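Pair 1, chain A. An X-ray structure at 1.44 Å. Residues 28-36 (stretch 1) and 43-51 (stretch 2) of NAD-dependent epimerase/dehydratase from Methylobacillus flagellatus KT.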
# COMPACT_ATOMS: atom_id res chain seq x y z
N GLU A 28 1.80 -15.85 -14.42
CA GLU A 28 1.11 -15.13 -15.49
C GLU A 28 0.40 -13.97 -14.83
O GLU A 28 -0.46 -14.18 -14.00
CB GLU A 28 0.11 -16.04 -16.21
CG GLU A 28 -0.56 -15.37 -17.39
CD GLU A 28 -1.52 -16.30 -18.13
OE1 GLU A 28 -1.27 -17.51 -18.18
OE2 GLU A 28 -2.54 -15.81 -18.64
N VAL A 29 0.79 -12.76 -15.17
CA VAL A 29 0.27 -11.56 -14.52
C VAL A 29 -0.29 -10.61 -15.58
O VAL A 29 0.35 -10.35 -16.61
CB VAL A 29 1.39 -10.79 -13.77
CG1 VAL A 29 0.81 -9.56 -13.07
CG2 VAL A 29 2.18 -11.75 -12.81
N THR A 30 -1.48 -10.08 -15.31
CA THR A 30 -2.10 -9.05 -16.17
C THR A 30 -2.60 -7.93 -15.29
O THR A 30 -3.17 -8.17 -14.21
CB THR A 30 -3.30 -9.65 -16.98
OG1 THR A 30 -2.81 -10.79 -17.70
CG2 THR A 30 -3.87 -8.60 -17.97
N GLY A 31 -2.45 -6.69 -15.76
CA GLY A 31 -2.98 -5.53 -15.02
C GLY A 31 -4.20 -4.92 -15.69
O GLY A 31 -4.41 -5.09 -16.90
N LEU A 32 -4.97 -4.21 -14.90
CA LEU A 32 -6.08 -3.45 -15.41
C LEU A 32 -5.72 -2.00 -15.10
O LEU A 32 -5.56 -1.63 -13.92
CB LEU A 32 -7.37 -3.89 -14.68
CG LEU A 32 -8.77 -3.51 -15.18
CD1 LEU A 32 -9.78 -4.40 -14.47
CD2 LEU A 32 -9.05 -2.03 -14.89
N ARG A 33 -5.63 -1.17 -16.15
CA ARG A 33 -5.24 0.24 -16.01
C ARG A 33 -6.22 1.18 -16.71
O ARG A 33 -7.10 0.72 -17.42
CB ARG A 33 -3.86 0.42 -16.63
CG ARG A 33 -3.89 0.29 -18.16
CD ARG A 33 -2.61 0.74 -18.79
NE ARG A 33 -2.54 0.26 -20.16
CZ ARG A 33 -2.60 1.05 -21.23
NH1 ARG A 33 -2.70 2.37 -21.11
NH2 ARG A 33 -2.53 0.52 -22.44
N ARG A 34 -6.07 2.48 -16.49
CA ARG A 34 -6.74 3.51 -17.30
C ARG A 34 -5.93 3.90 -18.56
O ARG A 34 -4.68 3.82 -18.56
CB ARG A 34 -6.93 4.75 -16.44
CG ARG A 34 -7.76 4.53 -15.18
CD ARG A 34 -7.96 5.86 -14.43
NE ARG A 34 -6.68 6.46 -14.07
CZ ARG A 34 -6.05 6.27 -12.92
NH1 ARG A 34 -6.59 5.51 -11.97
NH2 ARG A 34 -4.87 6.84 -12.71
N SER A 35 -6.61 4.42 -19.60
CA SER A 35 -5.93 4.83 -20.86
C SER A 35 -4.92 5.96 -20.67
O SER A 35 -3.91 6.00 -21.35
CB SER A 35 -6.93 5.20 -21.95
OG SER A 35 -7.65 6.36 -21.60
N ALA A 36 -5.16 6.83 -19.69
CA ALA A 36 -4.23 7.93 -19.43
C ALA A 36 -2.97 7.51 -18.66
O ALA A 36 -2.12 8.36 -18.34
CB ALA A 36 -4.93 9.06 -18.70
N VAL A 43 5.10 -4.75 -19.73
CA VAL A 43 4.04 -5.10 -18.81
C VAL A 43 2.74 -5.40 -19.58
O VAL A 43 2.36 -4.68 -20.52
CB VAL A 43 3.80 -4.05 -17.69
CG1 VAL A 43 3.21 -2.80 -18.23
CG2 VAL A 43 2.85 -4.60 -16.66
N GLN A 44 2.05 -6.46 -19.17
CA GLN A 44 0.85 -6.90 -19.84
C GLN A 44 -0.35 -6.29 -19.16
O GLN A 44 -0.58 -6.58 -17.98
CB GLN A 44 0.79 -8.42 -19.72
CG GLN A 44 -0.39 -9.03 -20.32
CD GLN A 44 -0.07 -9.52 -21.72
OE1 GLN A 44 1.01 -9.22 -22.25
NE2 GLN A 44 -1.00 -10.24 -22.32
N THR A 45 -1.09 -5.40 -19.83
CA THR A 45 -2.29 -4.82 -19.24
C THR A 45 -3.39 -4.69 -20.28
O THR A 45 -3.10 -4.73 -21.47
CB THR A 45 -2.07 -3.39 -18.62
OG1 THR A 45 -1.80 -2.46 -19.68
CG2 THR A 45 -0.90 -3.34 -17.63
N LEU A 46 -4.61 -4.50 -19.79
CA LEU A 46 -5.75 -4.02 -20.57
C LEU A 46 -6.28 -2.74 -19.95
O LEU A 46 -6.04 -2.44 -18.78
CB LEU A 46 -6.86 -5.09 -20.66
CG LEU A 46 -7.55 -5.46 -19.35
CD1 LEU A 46 -8.97 -4.93 -19.31
CD2 LEU A 46 -7.57 -6.99 -19.18
N ILE A 47 -6.98 -1.96 -20.77
CA ILE A 47 -7.63 -0.75 -20.33
C ILE A 47 -9.07 -1.06 -19.95
O ILE A 47 -9.82 -1.68 -20.72
CB ILE A 47 -7.55 0.36 -21.45
CG1 ILE A 47 -6.10 0.78 -21.70
CG2 ILE A 47 -8.43 1.56 -21.08
CD1 ILE A 47 -5.84 1.47 -23.08
N ALA A 48 -9.46 -0.64 -18.76
CA ALA A 48 -10.84 -0.71 -18.35
C ALA A 48 -11.12 0.29 -17.25
O ALA A 48 -10.19 0.92 -16.72
CB ALA A 48 -11.20 -2.13 -17.90
N ASP A 49 -12.39 0.44 -16.90
CA ASP A 49 -12.82 1.39 -15.89
C ASP A 49 -13.64 0.62 -14.91
O ASP A 49 -14.76 0.20 -15.23
CB ASP A 49 -13.68 2.51 -16.51
CG ASP A 49 -14.13 3.56 -15.49
OD1 ASP A 49 -14.10 3.33 -14.26
OD2 ASP A 49 -14.54 4.65 -15.93
N VAL A 50 -13.10 0.42 -13.71
CA VAL A 50 -13.78 -0.37 -12.69
C VAL A 50 -15.15 0.17 -12.28
O VAL A 50 -15.96 -0.56 -11.74
CB VAL A 50 -12.88 -0.64 -11.46
CG1 VAL A 50 -11.62 -1.43 -11.88
CG2 VAL A 50 -12.51 0.68 -10.75
N THR A 51 -15.40 1.45 -12.57
CA THR A 51 -16.70 2.07 -12.26
C THR A 51 -17.76 1.82 -13.35
O THR A 51 -18.94 2.13 -13.15
CB THR A 51 -16.58 3.60 -12.00
OG1 THR A 51 -16.17 4.29 -13.19
CG2 THR A 51 -15.56 3.87 -10.89
O HOH W 1 2.51 -8.48 -17.08
O HOH W 2 -2.87 -11.48 -20.41
O HOH W 3 -3.02 -2.30 -22.87

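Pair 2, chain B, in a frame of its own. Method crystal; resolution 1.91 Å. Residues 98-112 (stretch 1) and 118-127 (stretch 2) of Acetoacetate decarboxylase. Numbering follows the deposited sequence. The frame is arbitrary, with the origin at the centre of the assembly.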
# COMPACT_ATOMS: atom_id res chain seq x y z
N TYR B 98 -23.15 -21.24 0.01
CA TYR B 98 -22.56 -20.28 -0.89
C TYR B 98 -21.21 -20.83 -1.33
O TYR B 98 -20.51 -21.46 -0.54
CB TYR B 98 -22.33 -18.90 -0.24
CG TYR B 98 -23.57 -18.09 -0.15
CD1 TYR B 98 -24.09 -17.43 -1.28
CD2 TYR B 98 -24.28 -18.01 1.06
CE1 TYR B 98 -25.27 -16.67 -1.18
CE2 TYR B 98 -25.43 -17.27 1.16
CZ TYR B 98 -25.93 -16.60 0.05
OH TYR B 98 -27.11 -15.86 0.20
N PHE B 99 -20.85 -20.58 -2.59
CA PHE B 99 -19.48 -20.79 -3.07
C PHE B 99 -18.89 -19.42 -3.32
O PHE B 99 -19.41 -18.67 -4.17
CB PHE B 99 -19.43 -21.63 -4.35
CG PHE B 99 -18.04 -21.81 -4.88
CD1 PHE B 99 -17.12 -22.60 -4.22
CD2 PHE B 99 -17.64 -21.16 -6.05
CE1 PHE B 99 -15.84 -22.75 -4.69
CE2 PHE B 99 -16.36 -21.30 -6.54
CZ PHE B 99 -15.46 -22.10 -5.88
N PRO B 100 -17.90 -19.00 -2.55
CA PRO B 100 -17.32 -17.65 -2.76
C PRO B 100 -16.29 -17.65 -3.90
O PRO B 100 -15.08 -17.69 -3.70
CB PRO B 100 -16.71 -17.34 -1.39
CG PRO B 100 -16.28 -18.69 -0.89
CD PRO B 100 -17.24 -19.72 -1.45
N ALA B 101 -16.81 -17.54 -5.12
CA ALA B 101 -15.99 -17.72 -6.34
C ALA B 101 -14.84 -16.74 -6.41
O ALA B 101 -13.71 -17.13 -6.71
CB ALA B 101 -16.87 -17.55 -7.58
N PHE B 102 -15.12 -15.45 -6.24
CA PHE B 102 -14.10 -14.41 -6.33
C PHE B 102 -14.03 -13.67 -5.00
O PHE B 102 -15.01 -13.02 -4.61
CB PHE B 102 -14.41 -13.39 -7.43
CG PHE B 102 -14.62 -13.97 -8.81
CD1 PHE B 102 -14.15 -15.21 -9.14
CD2 PHE B 102 -15.29 -13.24 -9.76
CE1 PHE B 102 -14.35 -15.72 -10.41
CE2 PHE B 102 -15.50 -13.74 -11.01
CZ PHE B 102 -15.03 -14.99 -11.33
N VAL B 103 -12.86 -13.69 -4.37
CA VAL B 103 -12.61 -13.02 -3.10
C VAL B 103 -11.29 -12.26 -3.21
O VAL B 103 -10.30 -12.80 -3.72
CB VAL B 103 -12.53 -14.03 -1.94
CG1 VAL B 103 -12.35 -13.31 -0.59
CG2 VAL B 103 -13.78 -14.90 -1.93
N TRP B 104 -11.28 -11.02 -2.73
CA TRP B 104 -10.07 -10.20 -2.62
C TRP B 104 -9.93 -9.77 -1.16
O TRP B 104 -10.91 -9.33 -0.55
CB TRP B 104 -10.11 -8.97 -3.55
CG TRP B 104 -10.27 -9.30 -5.03
CD1 TRP B 104 -9.25 -9.41 -5.97
CD2 TRP B 104 -11.49 -9.57 -5.74
NE1 TRP B 104 -9.79 -9.71 -7.20
CE2 TRP B 104 -11.15 -9.82 -7.09
CE3 TRP B 104 -12.84 -9.61 -5.36
CZ2 TRP B 104 -12.10 -10.11 -8.06
CZ3 TRP B 104 -13.79 -9.90 -6.34
CH2 TRP B 104 -13.40 -10.15 -7.68
N VAL B 105 -8.73 -9.93 -0.60
CA VAL B 105 -8.44 -9.63 0.79
C VAL B 105 -7.15 -8.83 0.80
O VAL B 105 -6.37 -8.85 -0.17
CB VAL B 105 -8.35 -10.94 1.64
CG1 VAL B 105 -7.14 -11.81 1.24
CG2 VAL B 105 -8.29 -10.66 3.12
N ASP B 106 -6.89 -8.11 1.89
CA ASP B 106 -5.68 -7.27 1.90
C ASP B 106 -4.62 -7.73 2.89
O ASP B 106 -3.71 -6.96 3.20
CB ASP B 106 -6.01 -5.79 2.12
CG ASP B 106 -6.71 -5.52 3.44
OD1 ASP B 106 -6.80 -6.42 4.27
OD2 ASP B 106 -7.11 -4.35 3.67
N LYS B 107 -4.69 -8.97 3.36
CA LYS B 107 -3.66 -9.55 4.21
C LYS B 107 -3.43 -10.98 3.72
O LYS B 107 -4.38 -11.75 3.57
CB LYS B 107 -4.08 -9.54 5.70
CG LYS B 107 -4.21 -8.16 6.32
CD LYS B 107 -2.85 -7.50 6.45
CE LYS B 107 -2.94 -6.03 6.83
NZ LYS B 107 -3.72 -5.92 8.13
N GLU B 108 -2.18 -11.34 3.46
CA GLU B 108 -1.95 -12.64 2.84
C GLU B 108 -2.16 -13.79 3.81
O GLU B 108 -2.40 -14.92 3.36
CB GLU B 108 -0.54 -12.69 2.18
CG GLU B 108 0.59 -13.25 3.01
CD GLU B 108 1.05 -12.32 4.14
OE1 GLU B 108 0.25 -11.98 5.03
OE2 GLU B 108 2.24 -11.90 4.15
N TRP B 109 -2.08 -13.55 5.13
CA TRP B 109 -2.43 -14.63 6.06
C TRP B 109 -3.89 -15.01 5.95
O TRP B 109 -4.24 -16.18 6.11
CB TRP B 109 -2.11 -14.27 7.52
CG TRP B 109 -2.41 -12.87 7.96
CD1 TRP B 109 -1.57 -11.81 7.93
CD2 TRP B 109 -3.62 -12.41 8.57
NE1 TRP B 109 -2.17 -10.70 8.46
CE2 TRP B 109 -3.43 -11.03 8.86
CE3 TRP B 109 -4.83 -13.02 8.91
CZ2 TRP B 109 -4.41 -10.25 9.47
CZ3 TRP B 109 -5.83 -12.22 9.49
CH2 TRP B 109 -5.60 -10.84 9.76
N SER B 110 -4.74 -14.06 5.59
CA SER B 110 -6.13 -14.39 5.34
C SER B 110 -6.30 -15.03 3.97
O SER B 110 -7.09 -15.98 3.83
CB SER B 110 -6.98 -13.12 5.47
OG SER B 110 -8.33 -13.44 5.19
N LEU B 111 -5.48 -14.62 2.99
CA LEU B 111 -5.48 -15.31 1.71
C LEU B 111 -5.15 -16.78 1.87
O LEU B 111 -5.84 -17.67 1.33
CB LEU B 111 -4.51 -14.61 0.77
CG LEU B 111 -4.43 -15.22 -0.63
CD1 LEU B 111 -4.01 -14.11 -1.59
CD2 LEU B 111 -3.47 -16.37 -0.65
N ILE B 112 -4.08 -17.08 2.59
CA ILE B 112 -3.62 -18.45 2.67
C ILE B 112 -4.56 -19.30 3.52
O ILE B 112 -4.89 -20.43 3.14
CB ILE B 112 -2.18 -18.47 3.20
CG1 ILE B 112 -1.20 -17.92 2.10
CG2 ILE B 112 -1.81 -19.87 3.68
CD1 ILE B 112 -1.06 -18.85 0.91
N GLY B 118 -10.20 -23.78 0.88
CA GLY B 118 -10.88 -23.81 -0.40
C GLY B 118 -11.57 -22.55 -0.79
O GLY B 118 -12.46 -22.60 -1.65
N TYR B 119 -11.26 -21.43 -0.13
CA TYR B 119 -11.77 -20.12 -0.50
C TYR B 119 -10.82 -19.52 -1.53
O TYR B 119 -9.67 -19.25 -1.19
CB TYR B 119 -11.77 -19.19 0.69
CG TYR B 119 -12.82 -19.38 1.73
CD1 TYR B 119 -12.69 -20.36 2.71
CD2 TYR B 119 -13.90 -18.50 1.83
CE1 TYR B 119 -13.62 -20.52 3.72
CE2 TYR B 119 -14.86 -18.65 2.84
CZ TYR B 119 -14.71 -19.66 3.79
OH TYR B 119 -15.63 -19.82 4.80
N PRO B 120 -11.25 -19.27 -2.74
CA PRO B 120 -10.32 -18.66 -3.71
C PRO B 120 -10.13 -17.18 -3.43
O PRO B 120 -11.07 -16.40 -3.57
CB PRO B 120 -11.04 -18.89 -5.06
CG PRO B 120 -12.12 -19.87 -4.79
CD PRO B 120 -12.52 -19.64 -3.36
N LYS B 121 -8.91 -16.79 -3.01
CA LYS B 121 -8.64 -15.40 -2.65
C LYS B 121 -7.42 -14.83 -3.39
O LYS B 121 -6.40 -15.50 -3.54
CB LYS B 121 -8.38 -15.22 -1.13
CG LYS B 121 -9.52 -15.73 -0.21
CD LYS B 121 -9.36 -15.16 1.18
CE LYS B 121 -10.47 -15.69 2.12
NZ LYS B 121 -10.37 -15.01 3.44
N LYS B 122 -7.53 -13.57 -3.80
CA LYS B 122 -6.42 -12.77 -4.29
C LYS B 122 -6.20 -11.60 -3.32
O LYS B 122 -7.02 -11.35 -2.41
CB LYS B 122 -6.71 -12.24 -5.69
CG LYS B 122 -6.86 -13.35 -6.75
CD LYS B 122 -7.19 -12.73 -8.13
CE LYS B 122 -7.32 -13.76 -9.17
NZ LYS B 122 -7.81 -13.16 -10.47
N ILE B 123 -5.09 -10.89 -3.52
CA ILE B 123 -4.82 -9.68 -2.76
C ILE B 123 -5.35 -8.49 -3.53
O ILE B 123 -5.03 -8.30 -4.71
CB ILE B 123 -3.32 -9.48 -2.50
CG1 ILE B 123 -2.74 -10.57 -1.61
CG2 ILE B 123 -3.12 -8.04 -1.91
CD1 ILE B 123 -3.29 -10.53 -0.17
N GLY B 124 -6.12 -7.65 -2.84
CA GLY B 124 -6.54 -6.38 -3.40
C GLY B 124 -6.46 -5.29 -2.36
O GLY B 124 -6.05 -5.52 -1.23
N ALA B 125 -6.88 -4.11 -2.75
CA ALA B 125 -7.05 -3.00 -1.82
C ALA B 125 -8.55 -2.85 -1.63
O ALA B 125 -9.29 -2.82 -2.61
CB ALA B 125 -6.43 -1.71 -2.38
N ILE B 126 -9.00 -2.89 -0.39
CA ILE B 126 -10.43 -2.93 -0.07
C ILE B 126 -10.72 -1.91 1.02
O ILE B 126 -10.02 -1.87 2.03
CB ILE B 126 -10.88 -4.31 0.43
CG1 ILE B 126 -10.58 -5.38 -0.62
CG2 ILE B 126 -12.38 -4.30 0.75
CD1 ILE B 126 -9.39 -6.22 -0.29
N THR B 127 -11.75 -1.09 0.82
CA THR B 127 -12.18 -0.16 1.86
C THR B 127 -13.66 -0.34 2.12
O THR B 127 -14.46 -0.33 1.18
CB THR B 127 -11.96 1.30 1.45
OG1 THR B 127 -10.56 1.57 1.27
CG2 THR B 127 -12.55 2.20 2.54
O HOH W 4 -6.90 -2.57 1.48

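Two parallel β-strand pairs with the same backbone and different side chains. The central 14 residues superpose with an RMSD of 0.8 Å. In pair 1 the strand through Leu32(A) runs beside the one through Leu46(A) at 24°; in pair 2 the strands through Trp104(B) and Lys122(B) lie at 40°. The ladders share one register: Gly31(A) matches Val103(B), Leu32(A) matches Trp104(B) and Arg33(A) matches Val105(B), while Thr45(A), Leu46(A) and Ile47(A) match Lys121(B), Lys122(B) and Ile123(B).

The alternating hydrogen bonds match as well. Leu46(A) N to Gly31(A) O (3.0 Å) corresponds to Lys122(B) N to Val103(B) O (2.9 Å); Arg33(A) N to Leu46(A) O (2.9 Å) to Val105(B) N to Lys122(B) O (2.9 Å); and Ala48(A) N to Arg33(A) O (3.0 Å) to Gly124(B) N to Val105(B) O (2.9 Å). The ladders differ at the first rung: Gly31(A) N to Gln44(A) O is 2.9 Å and nearly straight, whereas Val103(B) N to Pro120(B) O is weak, at 3.3 Å and bent to 120°.

On the face bearing Arg33(A), Thr45(A) and Ile47(A), pair 1 uses a polar clasp. Arg33(A) NE donates to Thr45(A) OG1 (2.9 Å), near the guanidinium plane, while Ile47(A) CD1 lies over one face of that group, 3.5 Å from Arg33(A) NH2. A water accepts from Arg33(A) NH2 (2.9 Å) and donates to Thr45(A) O (2.8 Å). Gly31(A) leaves room here: an ideal CB would sit only 3.1 Å from Thr45(A) CG2. Pair 2 packs carbon instead. Val103(B) CG1 meets Lys121(B) CG at 3.7 Å, and Val105(B) CG1 approaches Lys121(B) CD at 4.0 Å and Ile123(B) CD1 at 4.3 Å. The extended Lys121(B) carries its amine to the helix, where NZ makes a weak hydrogen bond to Ser110(B) OG (3.1 Å). Leu111(B) CD1 adds helix packing against Ile123(B) CG1 (3.8 Å).

On the other face, Leu32(A) CD2 contacts Ala48(A) CB at 3.7 Å and Val50(A) CG1 at 4.0 Å; Leu32(A) CG is 4.4 Å from Leu46(A) CD1. Its match, Trp104(B), brings CD1 to 3.8 Å from Lys122(B) CB, although the end of that lysine leads away. Gly124(B), matching Ala48(A), has no side chain; an ideal CB would come within 3.3 Å of Trp104(B) CB. Farther along, Ile126(B) CD1 lies 4.3 Å from Trp104(B) CB.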